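PDB 4DY0: glia-derived nexin from Homo sapiens, which inhibits serine proteases such as thrombin, trypsin and urokinase, binds heparin and promotes neurite extension by inhibiting thrombin. Local coordinates for residues V19-V33 / A279-L292. Sequence-based numbering, arbitrary orientation.
Sequences VFNQIVKSRPHDNIV and AVAQTDLKEPLKVL
Val-19 and Ile-23, one helical turn apart, rest side by side on the CB-CG edge of the Pro-288 ring: Val-19 CG1 sits 3.8 Å from Pro-288 CB, and Ile-23 CG1 lies 4.0 Å from Pro-288 CG. With CG1 anti to the backbone N (chi1 170°), the other branch of Val-19, CG2, swings beside that nitrogen and reaches Leu-292 CD1 at 4.0 Å, with Leu-289 CD2 a little farther off. Gln-22 runs out extended to lay its amide end against Val-291 and close to the Pro-288 carbonyl. With an alanine here, Val-291 would probably lose the cover it has from this side chain, and the Pro-288 carbonyl its amide neighbour. In this serpin fold, residues 19-26, the end of helix 5-26, cross helix 286-291 at 115°, the axes 9.5 Å apart at closest, and strand 32-34 brings Val-33 over residues 279-284. These form the edge of beta-sheet A, antiparallel to strand 319-328, whose Ala-324 also touches Val-33. There Val-33 CG2 meets Ala-279 CB at 4.0 Å, while Ala-281 CB approaches the backbone N of Val-33. Asn-31 bonds to the backbone of Asn-377 and Lys-378, and Ile-39 of helix 36-47 packs on Val-19.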
loop_
_atom_site.group_PDB
_atom_site.type_symbol
_atom_site.label_atom_id
_atom_site.label_comp_id
_atom_site.label_asym_id
_atom_site.label_seq_id
_atom_site.Cartn_x
_atom_site.Cartn_y
_atom_site.Cartn_z
ATOM N N VAL A 19 4.280 5.372 -7.697
ATOM C CA VAL A 19 3.003 4.960 -8.254
ATOM C C VAL A 19 1.874 5.710 -7.556
ATOM O O VAL A 19 1.006 6.287 -8.211
ATOM C CB VAL A 19 2.794 3.436 -8.138
ATOM C CG1 VAL A 19 1.364 3.065 -8.490
ATOM C CG2 VAL A 19 3.791 2.700 -9.032
ATOM N N PHE A 20 1.897 5.721 -6.226
ATOM C CA PHE A 20 0.900 6.475 -5.470
ATOM C C PHE A 20 0.819 7.920 -5.959
ATOM O O PHE A 20 -0.277 8.462 -6.153
ATOM C CB PHE A 20 1.216 6.446 -3.973
ATOM C CG PHE A 20 0.315 7.323 -3.144
ATOM C CD1 PHE A 20 -0.900 6.845 -2.669
ATOM C CD2 PHE A 20 0.681 8.628 -2.837
ATOM C CE1 PHE A 20 -1.728 7.646 -1.906
ATOM C CE2 PHE A 20 -0.148 9.439 -2.075
ATOM C CZ PHE A 20 -1.350 8.949 -1.608
ATOM N N ASN A 21 1.981 8.538 -6.158
ATOM C CA ASN A 21 2.046 9.939 -6.572
ATOM C C ASN A 21 1.403 10.167 -7.932
ATOM O O ASN A 21 0.877 11.242 -8.218
ATOM C CB ASN A 21 3.493 10.430 -6.585
ATOM C CG ASN A 21 4.082 10.526 -5.198
ATOM O OD1 ASN A 21 3.352 10.618 -4.209
ATOM N ND2 ASN A 21 5.408 10.512 -5.111
ATOM N N GLN A 22 1.448 9.146 -8.773
ATOM C CA GLN A 22 0.810 9.230 -10.072
ATOM C C GLN A 22 -0.694 9.207 -9.923
ATOM O O GLN A 22 -1.397 10.086 -10.427
ATOM C CB GLN A 22 1.228 8.056 -10.938
ATOM C CG GLN A 22 2.570 8.212 -11.584
ATOM C CD GLN A 22 2.736 7.218 -12.698
ATOM O OE1 GLN A 22 3.713 6.481 -12.745
ATOM N NE2 GLN A 22 1.756 7.168 -13.594
ATOM N N ILE A 23 -1.182 8.183 -9.231
ATOM C CA ILE A 23 -2.614 7.980 -9.080
ATOM C C ILE A 23 -3.252 9.206 -8.447
ATOM O O ILE A 23 -4.249 9.732 -8.934
ATOM C CB ILE A 23 -2.909 6.740 -8.224
ATOM C CG1 ILE A 23 -2.284 5.501 -8.870
ATOM C CG2 ILE A 23 -4.415 6.568 -8.041
ATOM C CD1 ILE A 23 -2.202 4.296 -7.950
ATOM N N VAL A 24 -2.644 9.661 -7.362
ATOM C CA VAL A 24 -3.113 10.815 -6.613
ATOM C C VAL A 24 -3.142 12.104 -7.448
ATOM O O VAL A 24 -4.017 12.955 -7.272
ATOM C CB VAL A 24 -2.248 10.977 -5.347
ATOM C CG1 VAL A 24 -1.710 12.388 -5.207
ATOM C CG2 VAL A 24 -3.018 10.511 -4.117
ATOM N N LYS A 25 -2.192 12.253 -8.361
ATOM C CA LYS A 25 -2.226 13.389 -9.278
ATOM C C LYS A 25 -3.364 13.260 -10.283
ATOM O O LYS A 25 -3.942 14.259 -10.709
ATOM C CB LYS A 25 -0.882 13.579 -9.994
ATOM C CG LYS A 25 -0.155 14.861 -9.600
ATOM C CD LYS A 25 1.358 14.750 -9.769
ATOM C CE LYS A 25 1.984 14.004 -8.594
ATOM N NZ LYS A 25 3.466 14.157 -8.517
ATOM N N SER A 26 -3.691 12.031 -10.662
ATOM C CA SER A 26 -4.778 11.821 -11.611
ATOM C C SER A 26 -6.139 11.848 -10.912
ATOM O O SER A 26 -7.150 12.186 -11.527
ATOM C CB SER A 26 -4.583 10.514 -12.386
ATOM O OG SER A 26 -5.002 9.399 -11.625
ATOM N N ARG A 27 -6.150 11.508 -9.622
ATOM C CA ARG A 27 -7.380 11.462 -8.832
ATOM C C ARG A 27 -7.243 12.287 -7.544
ATOM O O ARG A 27 -7.207 11.740 -6.442
ATOM C CB ARG A 27 -7.726 10.012 -8.482
ATOM C CG ARG A 27 -7.702 9.034 -9.658
ATOM C CD ARG A 27 -8.767 9.368 -10.691
ATOM N NE ARG A 27 -10.094 9.459 -10.086
ATOM C CZ ARG A 27 -11.103 10.172 -10.582
ATOM N NH1 ARG A 27 -12.271 10.194 -9.949
ATOM N NH2 ARG A 27 -10.947 10.868 -11.707
ATOM N N PRO A 28 -7.177 13.618 -7.680
ATOM C CA PRO A 28 -6.868 14.495 -6.550
ATOM C C PRO A 28 -7.884 14.429 -5.415
ATOM O O PRO A 28 -7.529 14.672 -4.260
ATOM C CB PRO A 28 -6.880 15.897 -7.174
ATOM C CG PRO A 28 -6.737 15.680 -8.642
ATOM C CD PRO A 28 -7.370 14.364 -8.935
ATOM N N HIS A 29 -9.135 14.104 -5.734
ATOM C CA HIS A 29 -10.220 14.203 -4.751
ATOM C C HIS A 29 -10.784 12.863 -4.279
ATOM O O HIS A 29 -11.777 12.824 -3.553
ATOM C CB HIS A 29 -11.352 15.091 -5.281
ATOM C CG HIS A 29 -10.948 16.516 -5.493
ATOM N ND1 HIS A 29 -11.471 17.299 -6.500
ATOM C CD2 HIS A 29 -10.054 17.295 -4.837
ATOM C CE1 HIS A 29 -10.927 18.502 -6.447
ATOM N NE2 HIS A 29 -10.063 18.526 -5.448
ATOM N N ASP A 30 -10.145 11.772 -4.680
ATOM C CA ASP A 30 -10.601 10.444 -4.285
ATOM C C ASP A 30 -9.838 9.896 -3.088
ATOM O O ASP A 30 -8.747 10.359 -2.759
ATOM C CB ASP A 30 -10.450 9.465 -5.450
ATOM C CG ASP A 30 -11.393 9.773 -6.595
ATOM O OD1 ASP A 30 -12.324 10.590 -6.405
ATOM O OD2 ASP A 30 -11.202 9.194 -7.682
ATOM N N ASN A 31 -10.423 8.896 -2.445
ATOM C CA ASN A 31 -9.721 8.141 -1.437
ATOM C C ASN A 31 -8.813 7.141 -2.132
ATOM O O ASN A 31 -9.272 6.258 -2.850
ATOM C CB ASN A 31 -10.710 7.437 -0.510
ATOM C CG ASN A 31 -11.473 8.408 0.362
ATOM O OD1 ASN A 31 -11.056 9.557 0.557
ATOM N ND2 ASN A 31 -12.602 7.957 0.895
ATOM N N ILE A 32 -7.511 7.299 -1.942
ATOM C CA ILE A 32 -6.550 6.409 -2.569
ATOM C C ILE A 32 -5.723 5.728 -1.491
ATOM O O ILE A 32 -5.060 6.392 -0.696
ATOM C CB ILE A 32 -5.621 7.170 -3.528
ATOM C CG1 ILE A 32 -6.437 7.856 -4.628
ATOM C CG2 ILE A 32 -4.605 6.225 -4.138
ATOM C CD1 ILE A 32 -7.146 6.886 -5.561
ATOM N N VAL A 33 -5.785 4.401 -1.450
ATOM C CA VAL A 33 -5.021 3.635 -0.477
ATOM C C VAL A 33 -4.220 2.552 -1.176
ATOM O O VAL A 33 -4.776 1.596 -1.715
ATOM C CB VAL A 33 -5.923 3.011 0.601
ATOM C CG1 VAL A 33 -5.075 2.382 1.702
ATOM C CG2 VAL A 33 -6.847 4.067 1.176
ATOM N N ALA A 279 -10.327 2.718 5.939
ATOM C CA ALA A 279 -9.785 3.151 4.662
ATOM C C ALA A 279 -9.605 1.948 3.750
ATOM O O ALA A 279 -8.882 1.015 4.087
ATOM C CB ALA A 279 -8.452 3.852 4.870
ATOM N N VAL A 280 -10.253 1.975 2.592
ATOM C CA VAL A 280 -10.165 0.866 1.655
ATOM C C VAL A 280 -10.244 1.337 0.203
ATOM O O VAL A 280 -11.098 2.150 -0.155
ATOM C CB VAL A 280 -11.264 -0.180 1.919
ATOM C CG1 VAL A 280 -12.634 0.495 1.988
ATOM C CG2 VAL A 280 -11.240 -1.255 0.847
ATOM N N ALA A 281 -9.346 0.821 -0.631
ATOM C CA ALA A 281 -9.340 1.157 -2.045
ATOM C C ALA A 281 -8.745 0.029 -2.877
ATOM O O ALA A 281 -7.872 -0.707 -2.417
ATOM C CB ALA A 281 -8.576 2.448 -2.282
ATOM N N GLN A 282 -9.231 -0.106 -4.101
ATOM C CA GLN A 282 -8.664 -1.049 -5.042
ATOM C C GLN A 282 -8.191 -0.280 -6.262
ATOM O O GLN A 282 -8.710 0.789 -6.570
ATOM C CB GLN A 282 -9.697 -2.092 -5.455
ATOM C CG GLN A 282 -9.190 -3.059 -6.508
ATOM C CD GLN A 282 -10.297 -3.893 -7.120
ATOM O OE1 GLN A 282 -11.104 -4.495 -6.408
ATOM N NE2 GLN A 282 -10.338 -3.937 -8.448
ATOM N N THR A 283 -7.208 -0.822 -6.963
ATOM C CA THR A 283 -6.697 -0.140 -8.125
ATOM C C THR A 283 -5.998 -1.108 -9.067
ATOM O O THR A 283 -5.458 -2.128 -8.641
ATOM C CB THR A 283 -5.724 0.983 -7.715
ATOM O OG1 THR A 283 -5.688 1.980 -8.740
ATOM C CG2 THR A 283 -4.322 0.435 -7.494
ATOM N N ASP A 284 -6.030 -0.785 -10.354
ATOM C CA ASP A 284 -5.275 -1.521 -11.349
ATOM C C ASP A 284 -3.957 -0.791 -11.561
ATOM O O ASP A 284 -3.946 0.370 -11.972
ATOM C CB ASP A 284 -6.067 -1.597 -12.654
ATOM C CG ASP A 284 -5.423 -2.511 -13.677
ATOM O OD1 ASP A 284 -4.336 -3.053 -13.395
ATOM O OD2 ASP A 284 -6.005 -2.684 -14.768
ATOM N N LEU A 285 -2.848 -1.468 -11.285
ATOM C CA LEU A 285 -1.528 -0.838 -11.332
ATOM C C LEU A 285 -0.988 -0.648 -12.747
ATOM O O LEU A 285 0.023 0.022 -12.941
ATOM C CB LEU A 285 -0.531 -1.650 -10.499
ATOM C CG LEU A 285 -0.367 -1.272 -9.024
ATOM C CD1 LEU A 285 -1.564 -0.491 -8.512
ATOM C CD2 LEU A 285 -0.106 -2.507 -8.167
ATOM N N LYS A 286 -1.664 -1.229 -13.730
ATOM C CA LYS A 286 -1.170 -1.236 -15.111
ATOM C C LYS A 286 -0.685 0.117 -15.650
ATOM O O LYS A 286 0.474 0.250 -16.044
ATOM C CB LYS A 286 -2.219 -1.831 -16.057
ATOM C CG LYS A 286 -1.846 -1.734 -17.531
ATOM C CD LYS A 286 -2.628 -2.727 -18.373
ATOM C CE LYS A 286 -4.121 -2.487 -18.273
ATOM N NZ LYS A 286 -4.889 -3.501 -19.038
ATOM N N GLU A 287 -1.564 1.113 -15.679
ATOM C CA GLU A 287 -1.224 2.398 -16.300
ATOM C C GLU A 287 -0.052 3.128 -15.632
ATOM O O GLU A 287 0.883 3.557 -16.311
ATOM C CB GLU A 287 -2.453 3.304 -16.398
ATOM C CG GLU A 287 -3.521 2.767 -17.338
ATOM C CD GLU A 287 -3.004 2.581 -18.754
ATOM O OE1 GLU A 287 -2.427 3.541 -19.311
ATOM O OE2 GLU A 287 -3.178 1.476 -19.311
ATOM N N PRO A 288 -0.100 3.279 -14.301
ATOM C CA PRO A 288 1.005 3.918 -13.599
ATOM C C PRO A 288 2.330 3.210 -13.871
ATOM O O PRO A 288 3.363 3.865 -14.037
ATOM C CB PRO A 288 0.614 3.771 -12.126
ATOM C CG PRO A 288 -0.873 3.702 -12.145
ATOM C CD PRO A 288 -1.222 2.956 -13.402
ATOM N N LEU A 289 2.309 1.883 -13.925
ATOM C CA LEU A 289 3.539 1.142 -14.210
ATOM C C LEU A 289 4.089 1.470 -15.603
ATOM O O LEU A 289 5.297 1.598 -15.784
ATOM C CB LEU A 289 3.333 -0.365 -14.022
ATOM C CG LEU A 289 3.169 -0.800 -12.558
ATOM C CD1 LEU A 289 2.865 -2.279 -12.457
ATOM C CD2 LEU A 289 4.402 -0.450 -11.729
ATOM N N LYS A 290 3.205 1.611 -16.585
ATOM C CA LYS A 290 3.625 2.019 -17.922
ATOM C C LYS A 290 4.378 3.351 -17.889
ATOM O O LYS A 290 5.422 3.498 -18.519
ATOM C CB LYS A 290 2.422 2.157 -18.852
ATOM C CG LYS A 290 1.703 0.866 -19.176
ATOM C CD LYS A 290 0.616 1.125 -20.220
ATOM C CE LYS A 290 -0.219 -0.114 -20.480
ATOM N NZ LYS A 290 -1.198 0.121 -21.572
ATOM N N VAL A 291 3.835 4.325 -17.164
ATOM C CA VAL A 291 4.458 5.641 -17.063
ATOM C C VAL A 291 5.883 5.520 -16.527
ATOM O O VAL A 291 6.755 6.320 -16.878
ATOM C CB VAL A 291 3.643 6.589 -16.157
ATOM C CG1 VAL A 291 4.430 7.864 -15.853
ATOM C CG2 VAL A 291 2.297 6.909 -16.796
ATOM N N LEU A 292 6.109 4.517 -15.682
ATOM C CA LEU A 292 7.442 4.249 -15.141
ATOM C C LEU A 292 8.350 3.554 -16.153
ATOM O O LEU A 292 9.553 3.418 -15.928
ATOM C CB LEU A 292 7.359 3.407 -13.864
ATOM C CG LEU A 292 6.781 4.083 -12.620
ATOM C CD1 LEU A 292 6.913 3.161 -11.412
ATOM C CD2 LEU A 292 7.459 5.428 -12.357
#